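Local atomic coordinates of superantigen-like protein SSL10 (Staphylococcus aureus subsp. aureus, PDB entry 6LWT), a protein that probably binds the Fc region of human IgG, blocking complement activation by the classical pathway, and probably hinders plasma clotting by binding prothrombin. Residues H13-L18 against G149-I154; Q52-G57 against L178-M183; V73-E78 against F86-G91; L107-E112 against I195-K200; G158-S163 against L172-K177. All coordinates share one frame; numbering follows the deposited sequence.

Contact 1: residues H13-L18 against G149-I154; sequences HDKEAL and GLYKTI
L18 and Y151 meet where helix 14-22 packs on the loop that leaves the long helix 133-148 of the beta-grasp domain. The tyrosine can be followed outward from its backbone. Its CB lies 3.9 Å from K15 O, and chi1 of -48° sets CG beside the backbone N, anti to the carbonyl carbon. The ring beyond turns one face to L18, whose CB sits almost centrally over it, 3.7 Å from the centroid and 9° off the normal, a CH-pi contact. L18 CD1 reaches farther out, 3.8 Å from Y151 CE1. The opposite face is filled by L150 CG, 3.6 Å above the ring plane, and the ring is thereby sandwiched between two leucines. At the tip, the phenol OH is hydrogen-bonded to L174 O and to R141 NH2, which satisfies a polar atom that would be costly to bury alone. Tyrosine suits the place because its faces are apolar and its end is polar. K15 contributes mainly through its aliphatic stem, bent near the end, with CE placed 3.6 Å from Y151 O. The same methylene lies equally near I154 O. Within the loop, three backbone N-H groups converge on one carbonyl: G149 O accepts from K152, T153 and I154, K152 N standing 2.8 Å from it.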
# COMPACT_ATOMS: atom_id res chain seq x y z
N HIS A 13 3.65 6.58 21.18
CA HIS A 13 4.63 5.57 20.65
C HIS A 13 4.17 4.92 19.34
O HIS A 13 4.89 5.00 18.33
CB HIS A 13 4.94 4.48 21.70
CG HIS A 13 6.03 4.86 22.66
ND1 HIS A 13 7.37 4.76 22.33
CD2 HIS A 13 5.98 5.36 23.92
CE1 HIS A 13 8.10 5.16 23.36
NE2 HIS A 13 7.28 5.53 24.33
N ASP A 14 3.00 4.29 19.34
CA ASP A 14 2.49 3.62 18.14
C ASP A 14 2.11 4.64 17.06
O ASP A 14 2.42 4.44 15.90
CB ASP A 14 1.32 2.68 18.43
CG ASP A 14 0.97 1.81 17.23
OD1 ASP A 14 1.90 1.46 16.46
OD2 ASP A 14 -0.21 1.48 17.04
N LYS A 15 1.48 5.73 17.46
CA LYS A 15 1.21 6.84 16.55
C LYS A 15 2.47 7.37 15.87
O LYS A 15 2.47 7.59 14.66
CB LYS A 15 0.49 7.96 17.28
CG LYS A 15 0.02 9.09 16.37
CD LYS A 15 -0.88 10.04 17.15
CE LYS A 15 -0.59 11.50 16.87
NZ LYS A 15 0.67 11.90 17.53
N GLU A 16 3.55 7.56 16.63
CA GLU A 16 4.82 7.99 16.05
C GLU A 16 5.42 6.93 15.11
O GLU A 16 5.94 7.25 14.05
CB GLU A 16 5.83 8.37 17.15
CG GLU A 16 7.13 8.99 16.63
CD GLU A 16 6.95 10.25 15.79
OE1 GLU A 16 6.01 11.04 16.07
OE2 GLU A 16 7.75 10.45 14.85
N ALA A 17 5.32 5.66 15.50
CA ALA A 17 5.79 4.57 14.66
C ALA A 17 5.04 4.54 13.32
O ALA A 17 5.63 4.31 12.28
CB ALA A 17 5.63 3.24 15.37
N LEU A 18 3.74 4.81 13.36
CA LEU A 18 2.94 4.88 12.12
C LEU A 18 3.35 6.05 11.25
O LEU A 18 3.49 5.90 10.03
CB LEU A 18 1.44 4.90 12.43
CG LEU A 18 0.88 3.60 13.02
CD1 LEU A 18 -0.48 3.79 13.67
CD2 LEU A 18 0.80 2.52 11.94
N GLY A 149 -2.85 15.88 8.22
CA GLY A 149 -2.04 15.71 9.44
C GLY A 149 -2.22 14.39 10.15
O GLY A 149 -1.90 14.30 11.35
N LEU A 150 -2.70 13.35 9.45
CA LEU A 150 -2.84 12.05 10.08
C LEU A 150 -1.52 11.65 10.74
O LEU A 150 -0.48 11.77 10.11
CB LEU A 150 -3.22 10.97 9.07
CG LEU A 150 -3.33 9.53 9.57
CD1 LEU A 150 -4.53 9.34 10.48
CD2 LEU A 150 -3.43 8.61 8.36
N TYR A 151 -1.60 11.18 11.99
CA TYR A 151 -0.44 10.78 12.82
C TYR A 151 0.52 11.92 13.21
O TYR A 151 1.50 11.68 13.92
CB TYR A 151 0.40 9.68 12.16
CG TYR A 151 -0.33 8.48 11.60
CD1 TYR A 151 -1.37 7.88 12.30
CD2 TYR A 151 0.06 7.90 10.39
CE1 TYR A 151 -2.01 6.75 11.80
CE2 TYR A 151 -0.57 6.76 9.89
CZ TYR A 151 -1.61 6.20 10.60
OH TYR A 151 -2.26 5.08 10.15
N LYS A 152 0.28 13.13 12.73
CA LYS A 152 1.18 14.26 12.94
C LYS A 152 0.49 15.24 13.87
O LYS A 152 1.00 15.54 14.93
CB LYS A 152 1.53 14.92 11.60
CG LYS A 152 2.78 15.78 11.64
CD LYS A 152 2.86 16.72 10.44
CE LYS A 152 4.13 17.54 10.46
NZ LYS A 152 5.30 16.76 9.95
N THR A 153 -0.67 15.74 13.46
CA THR A 153 -1.41 16.71 14.24
C THR A 153 -2.80 16.22 14.66
O THR A 153 -3.46 16.87 15.46
CB THR A 153 -1.52 18.03 13.43
OG1 THR A 153 -2.17 17.77 12.18
CG2 THR A 153 -0.10 18.62 13.17
N ILE A 154 -3.25 15.08 14.13
CA ILE A 154 -4.50 14.47 14.54
C ILE A 154 -4.22 13.02 14.92
O ILE A 154 -3.16 12.48 14.61
CB ILE A 154 -5.58 14.58 13.45
CG1 ILE A 154 -5.23 13.77 12.19
CG2 ILE A 154 -5.78 16.04 13.05
CD1 ILE A 154 -6.38 13.63 11.23

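Contact 2: residues Q52-G57 against L178-M183; sequences QVLLPG and LKFKYM
The seam between the N-terminal OB-fold domain and the C-terminal beta-grasp domain is closed here by L54, the last residue of strand 49-54, and P56 just beyond it, meeting F180 and K181 in a short 3-10 turn, residues 180-182. The pyrrolidine ring of P56 carries most of the contact. Its CG lies 3.4 Å from F180 O, and CB is 3.6 Å from the same oxygen. P56 CB also approaches K181 O at 4.0 Å, so the proline presses its CH groups against carbonyl oxygens of the turn. Proline suits this place: a compact ring with no N-H to satisfy can pack on peptide oxygens already in use. F180 O takes M183 N at 3.0 Å within the turn, while K181 O accepts from N58 ND2. Beside the proline, L54 CD2 reaches F180 CD2 at a loose 4.3 Å. The F180 ring also touches V89 and E78 of the OB-fold domain, though the residue remains largely exposed. No hydrogen bond joins the two segments directly. A turn from one domain packed on a strand end of the other fits the two-domain architecture of the staphylococcal/streptococcal toxin family.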
# COMPACT_ATOMS: atom_id res chain seq x y z
N GLN A 52 15.29 -7.45 -1.24
CA GLN A 52 14.64 -8.71 -0.95
C GLN A 52 13.17 -8.47 -0.60
O GLN A 52 12.84 -7.70 0.32
CB GLN A 52 15.34 -9.43 0.21
CG GLN A 52 14.65 -10.73 0.64
CD GLN A 52 15.56 -11.67 1.42
OE1 GLN A 52 16.70 -11.91 1.03
NE2 GLN A 52 15.06 -12.22 2.52
N VAL A 53 12.29 -9.16 -1.33
CA VAL A 53 10.85 -9.05 -1.17
C VAL A 53 10.36 -10.34 -0.52
O VAL A 53 10.62 -11.42 -1.07
CB VAL A 53 10.14 -8.91 -2.53
CG1 VAL A 53 8.64 -8.66 -2.33
CG2 VAL A 53 10.80 -7.83 -3.39
N LEU A 54 9.69 -10.22 0.62
CA LEU A 54 8.94 -11.30 1.24
C LEU A 54 7.60 -11.45 0.54
O LEU A 54 6.84 -10.48 0.43
CB LEU A 54 8.74 -11.03 2.72
CG LEU A 54 7.89 -12.04 3.52
CD1 LEU A 54 8.60 -13.37 3.66
CD2 LEU A 54 7.55 -11.47 4.89
N LEU A 55 7.33 -12.67 0.06
CA LEU A 55 6.05 -13.01 -0.53
C LEU A 55 5.12 -13.54 0.59
O LEU A 55 5.38 -14.62 1.11
CB LEU A 55 6.23 -14.05 -1.63
CG LEU A 55 7.17 -13.68 -2.78
CD1 LEU A 55 7.40 -14.87 -3.70
CD2 LEU A 55 6.63 -12.50 -3.59
N PRO A 56 4.06 -12.79 0.97
CA PRO A 56 3.09 -13.27 1.98
C PRO A 56 2.47 -14.63 1.62
O PRO A 56 2.29 -14.92 0.43
CB PRO A 56 1.99 -12.20 1.96
CG PRO A 56 2.61 -10.99 1.35
CD PRO A 56 3.71 -11.44 0.45
N GLY A 57 2.15 -15.43 2.64
CA GLY A 57 1.65 -16.80 2.44
C GLY A 57 0.46 -16.91 1.49
O GLY A 57 0.35 -17.87 0.73
N LEU A 178 -0.85 -1.83 8.18
CA LEU A 178 -1.42 -2.93 7.39
C LEU A 178 -0.61 -4.19 7.70
O LEU A 178 0.60 -4.13 7.78
CB LEU A 178 -1.35 -2.65 5.89
CG LEU A 178 -1.99 -3.68 4.96
CD1 LEU A 178 -3.49 -3.75 5.15
CD2 LEU A 178 -1.68 -3.34 3.52
N LYS A 179 -1.28 -5.33 7.89
CA LYS A 179 -0.56 -6.57 8.14
C LYS A 179 0.14 -7.10 6.92
O LYS A 179 -0.37 -6.98 5.79
CB LYS A 179 -1.50 -7.63 8.71
CG LYS A 179 -1.94 -7.22 10.11
CD LYS A 179 -2.37 -8.41 10.92
CE LYS A 179 -2.74 -7.98 12.34
NZ LYS A 179 -3.71 -8.95 12.88
N PHE A 180 1.28 -7.76 7.15
CA PHE A 180 2.09 -8.31 6.05
C PHE A 180 1.28 -9.26 5.19
O PHE A 180 1.38 -9.22 3.96
CB PHE A 180 3.34 -9.06 6.57
CG PHE A 180 4.46 -8.17 7.08
CD1 PHE A 180 4.44 -6.78 6.96
CD2 PHE A 180 5.60 -8.76 7.64
CE1 PHE A 180 5.50 -6.01 7.41
CE2 PHE A 180 6.67 -7.99 8.08
CZ PHE A 180 6.61 -6.61 7.97
N LYS A 181 0.42 -10.06 5.82
CA LYS A 181 -0.36 -11.08 5.11
C LYS A 181 -1.27 -10.51 4.01
O LYS A 181 -1.69 -11.27 3.12
CB LYS A 181 -1.18 -11.93 6.09
CG LYS A 181 -2.36 -11.22 6.74
CD LYS A 181 -3.17 -12.14 7.64
CE LYS A 181 -2.95 -11.90 9.11
NZ LYS A 181 -4.21 -12.14 9.88
N TYR A 182 -1.59 -9.21 4.08
CA TYR A 182 -2.46 -8.56 3.09
C TYR A 182 -1.72 -7.73 2.04
O TYR A 182 -2.38 -7.15 1.17
CB TYR A 182 -3.49 -7.67 3.81
CG TYR A 182 -4.34 -8.44 4.80
CD1 TYR A 182 -5.07 -9.54 4.38
CD2 TYR A 182 -4.41 -8.06 6.14
CE1 TYR A 182 -5.85 -10.26 5.28
CE2 TYR A 182 -5.20 -8.77 7.05
CZ TYR A 182 -5.90 -9.89 6.61
OH TYR A 182 -6.68 -10.63 7.48
N MET A 183 -0.39 -7.68 2.10
CA MET A 183 0.37 -6.79 1.23
C MET A 183 0.61 -7.34 -0.17
O MET A 183 1.17 -6.63 -1.01
CB MET A 183 1.71 -6.44 1.88
CG MET A 183 1.54 -5.50 3.05
SD MET A 183 3.10 -5.12 3.83
CE MET A 183 2.58 -3.91 5.01

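Contact 3: residues V73-E78 against F86-G91; sequences VFFVQE and FYTVGG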
# COMPACT_ATOMS: atom_id res chain seq x y z
N VAL A 73 7.04 -3.63 -8.90
CA VAL A 73 7.28 -3.74 -7.45
C VAL A 73 7.09 -2.38 -6.78
O VAL A 73 7.71 -1.38 -7.19
CB VAL A 73 8.69 -4.29 -7.14
CG1 VAL A 73 8.90 -4.46 -5.64
CG2 VAL A 73 8.88 -5.65 -7.82
N PHE A 74 6.20 -2.34 -5.78
CA PHE A 74 6.07 -1.17 -4.91
C PHE A 74 6.83 -1.48 -3.63
O PHE A 74 6.37 -2.26 -2.78
CB PHE A 74 4.62 -0.81 -4.60
CG PHE A 74 4.50 0.43 -3.76
CD1 PHE A 74 4.78 1.67 -4.31
CD2 PHE A 74 4.12 0.37 -2.43
CE1 PHE A 74 4.67 2.84 -3.56
CE2 PHE A 74 4.02 1.53 -1.66
CZ PHE A 74 4.29 2.76 -2.22
N PHE A 75 8.00 -0.87 -3.52
CA PHE A 75 8.92 -1.11 -2.40
C PHE A 75 8.60 -0.16 -1.26
O PHE A 75 8.46 1.05 -1.49
CB PHE A 75 10.35 -0.91 -2.89
CG PHE A 75 11.38 -0.80 -1.79
CD1 PHE A 75 11.68 0.44 -1.21
CD2 PHE A 75 12.06 -1.93 -1.36
CE1 PHE A 75 12.62 0.53 -0.19
CE2 PHE A 75 13.02 -1.84 -0.36
CZ PHE A 75 13.29 -0.62 0.24
N VAL A 76 8.48 -0.71 -0.04
CA VAL A 76 8.44 0.08 1.19
C VAL A 76 9.49 -0.52 2.13
O VAL A 76 9.45 -1.71 2.43
CB VAL A 76 7.04 0.05 1.84
CG1 VAL A 76 7.03 0.76 3.19
CG2 VAL A 76 6.01 0.68 0.89
N GLN A 77 10.40 0.30 2.62
CA GLN A 77 11.46 -0.21 3.51
C GLN A 77 10.91 -0.68 4.86
O GLN A 77 10.36 0.10 5.62
CB GLN A 77 12.55 0.83 3.74
CG GLN A 77 13.76 0.22 4.45
CD GLN A 77 14.97 1.12 4.53
OE1 GLN A 77 15.57 1.27 5.60
NE2 GLN A 77 15.36 1.70 3.42
N GLU A 78 11.03 -1.97 5.13
CA GLU A 78 10.81 -2.51 6.47
C GLU A 78 12.09 -2.45 7.30
O GLU A 78 12.04 -2.20 8.51
CB GLU A 78 10.34 -3.96 6.39
CG GLU A 78 9.07 -4.16 5.60
CD GLU A 78 7.86 -3.48 6.22
OE1 GLU A 78 7.78 -3.33 7.47
OE2 GLU A 78 6.98 -3.11 5.44
N PHE A 86 18.00 -4.39 1.45
CA PHE A 86 16.82 -3.60 1.80
C PHE A 86 15.61 -4.52 1.68
O PHE A 86 15.41 -5.11 0.63
CB PHE A 86 16.71 -2.41 0.86
CG PHE A 86 17.78 -1.37 1.06
CD1 PHE A 86 19.06 -1.55 0.57
CD2 PHE A 86 17.50 -0.21 1.78
CE1 PHE A 86 20.04 -0.59 0.76
CE2 PHE A 86 18.48 0.76 1.98
CZ PHE A 86 19.75 0.56 1.47
N TYR A 87 14.82 -4.64 2.75
CA TYR A 87 13.73 -5.61 2.82
C TYR A 87 12.38 -4.93 2.64
O TYR A 87 12.12 -3.88 3.24
CB TYR A 87 13.73 -6.38 4.14
CG TYR A 87 14.95 -7.21 4.33
CD1 TYR A 87 16.15 -6.63 4.76
CD2 TYR A 87 14.95 -8.57 4.06
CE1 TYR A 87 17.30 -7.39 4.91
CE2 TYR A 87 16.09 -9.34 4.22
CZ TYR A 87 17.27 -8.75 4.64
OH TYR A 87 18.41 -9.52 4.78
N THR A 88 11.52 -5.57 1.86
CA THR A 88 10.16 -5.08 1.63
C THR A 88 9.23 -6.30 1.64
O THR A 88 9.68 -7.46 1.53
CB THR A 88 10.09 -4.27 0.31
OG1 THR A 88 8.78 -3.68 0.13
CG2 THR A 88 10.47 -5.11 -0.89
N VAL A 89 7.92 -6.06 1.79
CA VAL A 89 6.94 -7.15 1.88
C VAL A 89 5.87 -6.95 0.81
O VAL A 89 5.27 -5.89 0.73
CB VAL A 89 6.28 -7.20 3.27
CG1 VAL A 89 5.24 -8.32 3.35
CG2 VAL A 89 7.32 -7.38 4.40
N GLY A 90 5.61 -7.99 0.03
CA GLY A 90 4.55 -7.97 -1.00
C GLY A 90 4.79 -6.94 -2.07
O GLY A 90 5.91 -6.65 -2.44
N GLY A 91 3.70 -6.34 -2.55
CA GLY A 91 3.82 -5.22 -3.47
C GLY A 91 4.21 -5.59 -4.88
O GLY A 91 4.62 -4.72 -5.61
O HOH W 1 7.54 -4.45 -1.98
O HOH W 2 7.47 -3.42 2.87
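T88 and V76 meet where strands 73-76 and 86-89 splay apart, their short axes at 117°, within the OB-fold domain. T88 has OG1 anti to its backbone N (chi1 -175°), turned toward V76. There it accepts from V76 N at 3.0 Å and donates to a water that in turn donates to F74 O and G90 O. A side chain and a water thus do what backbone partners would do in a flat pairing; threonine suits the spot because its hydroxyl both accepts and donates, while its carbons face an aromatic. The F75 side chain crosses T88 obliquely, CD2 lying 3.5 Å from T88 CB, and its far end, CZ, approaches F86 CB at 3.9 Å. At the F86 ring the contact is edge-on: Q77 NE2 lies near the ring plane, 3.3 Å from CD2, with the amide turned 70° to the ring. E78 crosses V89 at about a right angle, its CG 3.9 Å from V89 CG2. E78 OE2 is hydrogen-bonded to Y21 OH and accepts from a second water, which also donates to V76 O and accepts from V89 N; OE1 pairs with K177. Direct backbone bonds close both ends, F74 N to G91 O and E78 N to Y87 O. Strand 26-30 borders the first segment and strand 49-54 the second, while F74 and V76 pack on helix 133-148.

Contact 4: residues L107-E112 against I195-K200; sequences LNISKE and IEVNLK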
# COMPACT_ATOMS: atom_id res chain seq x y z
N LEU A 107 -12.62 9.88 -3.56
CA LEU A 107 -12.19 9.81 -2.18
C LEU A 107 -13.04 10.78 -1.38
O LEU A 107 -13.11 11.97 -1.73
CB LEU A 107 -10.72 10.19 -2.09
CG LEU A 107 -10.06 10.38 -0.73
CD1 LEU A 107 -10.27 9.20 0.17
CD2 LEU A 107 -8.56 10.64 -0.94
N ASN A 108 -13.68 10.31 -0.32
CA ASN A 108 -14.44 11.22 0.54
C ASN A 108 -13.95 11.15 1.97
O ASN A 108 -13.71 10.05 2.48
CB ASN A 108 -15.96 11.10 0.36
CG ASN A 108 -16.57 9.83 0.95
OD1 ASN A 108 -16.86 8.87 0.23
ND2 ASN A 108 -16.83 9.84 2.24
N ILE A 109 -13.82 12.33 2.59
CA ILE A 109 -13.21 12.47 3.90
C ILE A 109 -14.23 13.06 4.88
O ILE A 109 -14.86 14.11 4.59
CB ILE A 109 -12.00 13.44 3.90
CG1 ILE A 109 -11.14 13.32 2.64
CG2 ILE A 109 -11.16 13.26 5.18
CD1 ILE A 109 -10.40 12.01 2.51
N SER A 110 -14.35 12.41 6.03
CA SER A 110 -15.09 12.94 7.16
C SER A 110 -14.07 13.13 8.29
O SER A 110 -13.47 12.15 8.75
CB SER A 110 -16.17 11.98 7.59
OG SER A 110 -16.65 12.36 8.87
N LYS A 111 -13.85 14.39 8.70
CA LYS A 111 -12.82 14.70 9.69
C LYS A 111 -13.23 15.75 10.73
O LYS A 111 -12.35 16.39 11.29
CB LYS A 111 -11.54 15.14 8.98
CG LYS A 111 -11.71 16.36 8.08
CD LYS A 111 -10.37 16.99 7.73
CE LYS A 111 -10.49 17.98 6.59
NZ LYS A 111 -11.15 19.25 7.01
N GLU A 112 -14.52 15.92 10.99
CA GLU A 112 -14.99 16.81 12.06
C GLU A 112 -15.03 16.07 13.40
O GLU A 112 -15.42 14.91 13.46
CB GLU A 112 -16.38 17.36 11.76
CG GLU A 112 -16.58 17.94 10.36
CD GLU A 112 -15.52 18.93 9.95
OE1 GLU A 112 -15.03 18.82 8.82
OE2 GLU A 112 -15.15 19.81 10.75
N ILE A 195 -13.68 5.55 -2.04
CA ILE A 195 -12.81 5.40 -0.89
C ILE A 195 -13.34 6.33 0.20
O ILE A 195 -13.31 7.55 0.03
CB ILE A 195 -11.34 5.75 -1.24
CG1 ILE A 195 -10.83 4.89 -2.42
CG2 ILE A 195 -10.46 5.54 -0.04
CD1 ILE A 195 -9.56 5.41 -3.05
N GLU A 196 -13.82 5.76 1.30
CA GLU A 196 -14.45 6.51 2.38
C GLU A 196 -13.47 6.57 3.54
O GLU A 196 -13.08 5.52 4.05
CB GLU A 196 -15.76 5.85 2.82
CG GLU A 196 -16.51 6.71 3.84
CD GLU A 196 -17.71 6.04 4.49
OE1 GLU A 196 -18.27 6.68 5.41
OE2 GLU A 196 -18.09 4.89 4.13
N VAL A 197 -13.09 7.77 3.95
CA VAL A 197 -12.15 7.98 5.06
C VAL A 197 -12.92 8.63 6.20
O VAL A 197 -13.58 9.66 6.01
CB VAL A 197 -10.96 8.87 4.67
CG1 VAL A 197 -10.02 9.06 5.86
CG2 VAL A 197 -10.22 8.28 3.47
N ASN A 198 -12.87 8.02 7.39
CA ASN A 198 -13.45 8.61 8.60
C ASN A 198 -12.35 8.82 9.63
O ASN A 198 -11.70 7.86 10.02
CB ASN A 198 -14.54 7.68 9.12
CG ASN A 198 -15.80 7.77 8.29
OD1 ASN A 198 -16.02 6.97 7.38
ND2 ASN A 198 -16.62 8.76 8.57
N LEU A 199 -12.12 10.08 10.01
CA LEU A 199 -11.02 10.47 10.91
C LEU A 199 -11.58 11.00 12.23
O LEU A 199 -12.75 11.31 12.33
CB LEU A 199 -10.14 11.54 10.27
CG LEU A 199 -9.47 11.14 8.95
CD1 LEU A 199 -8.58 12.25 8.43
CD2 LEU A 199 -8.67 9.84 9.10
N LYS A 200 -10.71 11.07 13.24
CA LYS A 200 -11.05 11.62 14.57
C LYS A 200 -12.17 10.83 15.21
O LYS A 200 -13.09 11.40 15.78
CB LYS A 200 -11.42 13.10 14.49
CG LYS A 200 -10.45 13.94 13.71
CD LYS A 200 -10.68 15.43 13.91
CE LYS A 200 -9.66 16.21 13.11
NZ LYS A 200 -9.61 17.65 13.47
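N108 and its neighbours pair in parallel with residues 195-198, joining two adjacent strands of the beta-grasp sheet. Backbone groups alternate regularly. N108 N donates to I195 O at 2.8 Å, and N108 O receives V197 N; two residues on, S110 N donates to V197 O at 2.9 Å, and S110 O takes L199 N. All four bonds are nearly straight. Intervening residues bond outward, L107 and I109 to strand 120-123, E196 and N198 to strand 159-164, so both strands are interior to the sheet. On one face L107, I109 and V197 pack against helix 133-148, I195 against V160; beta-branched I109, I195 and V197 suit an extended strand. L107 CD1 is pressed tightly on V197 CG2, at 3.4 Å, while I109 and V197 lie side by side, pointing the same way. Polar N108, S110, E196 and N198 suit the other, partly exposed face, N108 ND2 lying 3.5 Å from E196 CG. Past the strands, K200 is extended, with CD and CE both 3.3 Å from K111 O.

Contact 5: residues G158-S163 against L172-K177; sequences GRVKIS and LDLRSK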
# COMPACT_ATOMS: atom_id res chain seq x y z
N GLY A 158 -8.91 6.30 12.99
CA GLY A 158 -9.68 6.48 11.77
C GLY A 158 -9.75 5.20 10.98
O GLY A 158 -9.07 4.20 11.31
N ARG A 159 -10.58 5.21 9.95
CA ARG A 159 -10.75 4.06 9.08
C ARG A 159 -10.76 4.51 7.64
O ARG A 159 -11.10 5.65 7.33
CB ARG A 159 -12.07 3.34 9.37
CG ARG A 159 -12.32 2.98 10.83
CD ARG A 159 -11.41 1.88 11.39
NE ARG A 159 -11.83 1.62 12.76
CZ ARG A 159 -11.45 2.30 13.85
NH1 ARG A 159 -10.57 3.31 13.78
NH2 ARG A 159 -11.95 1.97 15.03
N VAL A 160 -10.37 3.59 6.76
CA VAL A 160 -10.47 3.85 5.33
C VAL A 160 -11.16 2.66 4.67
O VAL A 160 -10.63 1.58 4.76
CB VAL A 160 -9.08 3.99 4.68
CG1 VAL A 160 -9.24 4.20 3.18
CG2 VAL A 160 -8.29 5.13 5.32
N LYS A 161 -12.28 2.88 3.99
CA LYS A 161 -13.01 1.79 3.33
C LYS A 161 -12.92 1.96 1.82
O LYS A 161 -13.47 2.92 1.27
CB LYS A 161 -14.47 1.74 3.78
CG LYS A 161 -15.29 0.60 3.13
CD LYS A 161 -16.77 0.68 3.48
CE LYS A 161 -17.56 -0.46 2.83
NZ LYS A 161 -18.75 -0.88 3.64
N ILE A 162 -12.26 1.02 1.18
CA ILE A 162 -12.13 1.00 -0.27
C ILE A 162 -13.21 0.05 -0.81
O ILE A 162 -13.16 -1.16 -0.56
CB ILE A 162 -10.72 0.53 -0.69
CG1 ILE A 162 -9.64 1.46 -0.11
CG2 ILE A 162 -10.61 0.42 -2.20
CD1 ILE A 162 -8.30 0.78 0.08
N SER A 163 -14.17 0.59 -1.57
CA SER A 163 -15.23 -0.20 -2.13
C SER A 163 -15.05 -0.40 -3.63
O SER A 163 -14.67 0.54 -4.37
CB SER A 163 -16.58 0.45 -1.82
OG SER A 163 -16.77 0.47 -0.40
N LEU A 172 -9.71 -0.60 6.13
CA LEU A 172 -8.39 -0.43 6.75
C LEU A 172 -8.47 0.33 8.05
O LEU A 172 -9.16 1.36 8.14
CB LEU A 172 -7.46 0.32 5.81
CG LEU A 172 -7.32 -0.26 4.42
CD1 LEU A 172 -6.58 0.70 3.51
CD2 LEU A 172 -6.59 -1.58 4.48
N ASP A 173 -7.78 -0.18 9.07
CA ASP A 173 -7.74 0.46 10.37
C ASP A 173 -6.49 1.33 10.47
O ASP A 173 -5.37 0.83 10.48
CB ASP A 173 -7.73 -0.62 11.45
CG ASP A 173 -7.89 -0.07 12.87
OD1 ASP A 173 -7.90 1.18 13.08
OD2 ASP A 173 -8.01 -0.92 13.77
N LEU A 174 -6.68 2.64 10.56
CA LEU A 174 -5.56 3.58 10.66
C LEU A 174 -4.84 3.51 12.02
O LEU A 174 -3.74 4.03 12.14
CB LEU A 174 -5.98 5.02 10.35
CG LEU A 174 -6.57 5.20 8.93
CD1 LEU A 174 -7.12 6.61 8.82
CD2 LEU A 174 -5.52 4.91 7.88
N ARG A 175 -5.42 2.83 13.01
CA ARG A 175 -4.75 2.66 14.30
C ARG A 175 -3.59 1.65 14.28
O ARG A 175 -2.84 1.58 15.24
CB ARG A 175 -5.74 2.25 15.37
CG ARG A 175 -6.92 3.20 15.55
CD ARG A 175 -7.95 2.61 16.51
NE ARG A 175 -8.50 1.35 15.98
CZ ARG A 175 -9.32 0.54 16.64
NH1 ARG A 175 -9.75 0.85 17.86
NH2 ARG A 175 -9.73 -0.58 16.07
N SER A 176 -3.45 0.86 13.22
CA SER A 176 -2.28 0.01 13.09
C SER A 176 -1.76 -0.08 11.67
O SER A 176 -2.41 0.35 10.69
CB SER A 176 -2.59 -1.39 13.62
OG SER A 176 -3.76 -1.88 13.04
N LYS A 177 -0.57 -0.67 11.56
CA LYS A 177 0.04 -0.90 10.25
C LYS A 177 -0.77 -1.94 9.50
O LYS A 177 -1.32 -2.85 10.12
CB LYS A 177 1.50 -1.36 10.40
CG LYS A 177 2.33 -1.09 9.16
CD LYS A 177 3.53 -2.03 8.96
CE LYS A 177 4.73 -1.66 9.80
NZ LYS A 177 5.91 -2.51 9.47
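R159 bends at chi2 (-69°), which sets CD, and R175 bends at chi3 (-62°), which sets NE; the two guanidinium groups end up stacked flat, centres 3.9 Å apart and planes at 17°. D173 lies close to both and probably offsets their repulsion. R175 grips the carboxylate side-on, NE to OD1 at 3.0 Å and NH2 to OD2 at 2.9 Å. OD1 also accepts R175 N from above the carboxylate plane, an Asx turn that fixes the aspartate. R159 NH1 lies 3.5 Å from the same OD1, which stands well out of the guanidinium plane, so the attraction there is purely of charge; the stronger partner of R159 NH1 is D157, in a salt bridge. R159 NH1 also donates to G158 O, which L174 N reaches from the opposite face of the peptide. V160 and L172 form an antiparallel hydrogen-bonded pair, with L172 N only 2.7 Å from V160 O. On the face bearing V160 and L172, V160 CG2 touches L174 CD2 at 3.8 Å, and I162 meets L172 through their CD1 methyls. This hairpin ends the five-stranded sheet: strand 169-173 is outermost, strand 159-164 pairs onward with strand 192-198, and I162, L172 and L174 pack against helix 133-148.

Overall arrangement
Contacts 3 and 5 are the buried ones, whereas contacts 1, 2 and 4 are only partly buried. Contacts 4 and 5 share the beta-grasp sheet, strands 192-198 and 159-164 being neighbours, and their centres lie about 10 Å apart; both rest on regular backbone pairing, parallel in one and antiparallel in the other. Contact 3 belongs to the OB-fold sheet, where water and a threonine bridge diverging strands, and its strand 85-93 runs beside strand 49-54 of contact 2. Contacts 1 and 2 link distant parts of the chain through packing of side chains on side chains and on backbone carbonyls, without direct hydrogen bonds. Across the domain boundary, a salt bridge from E78 to K177 ties contact 3 to contact 5.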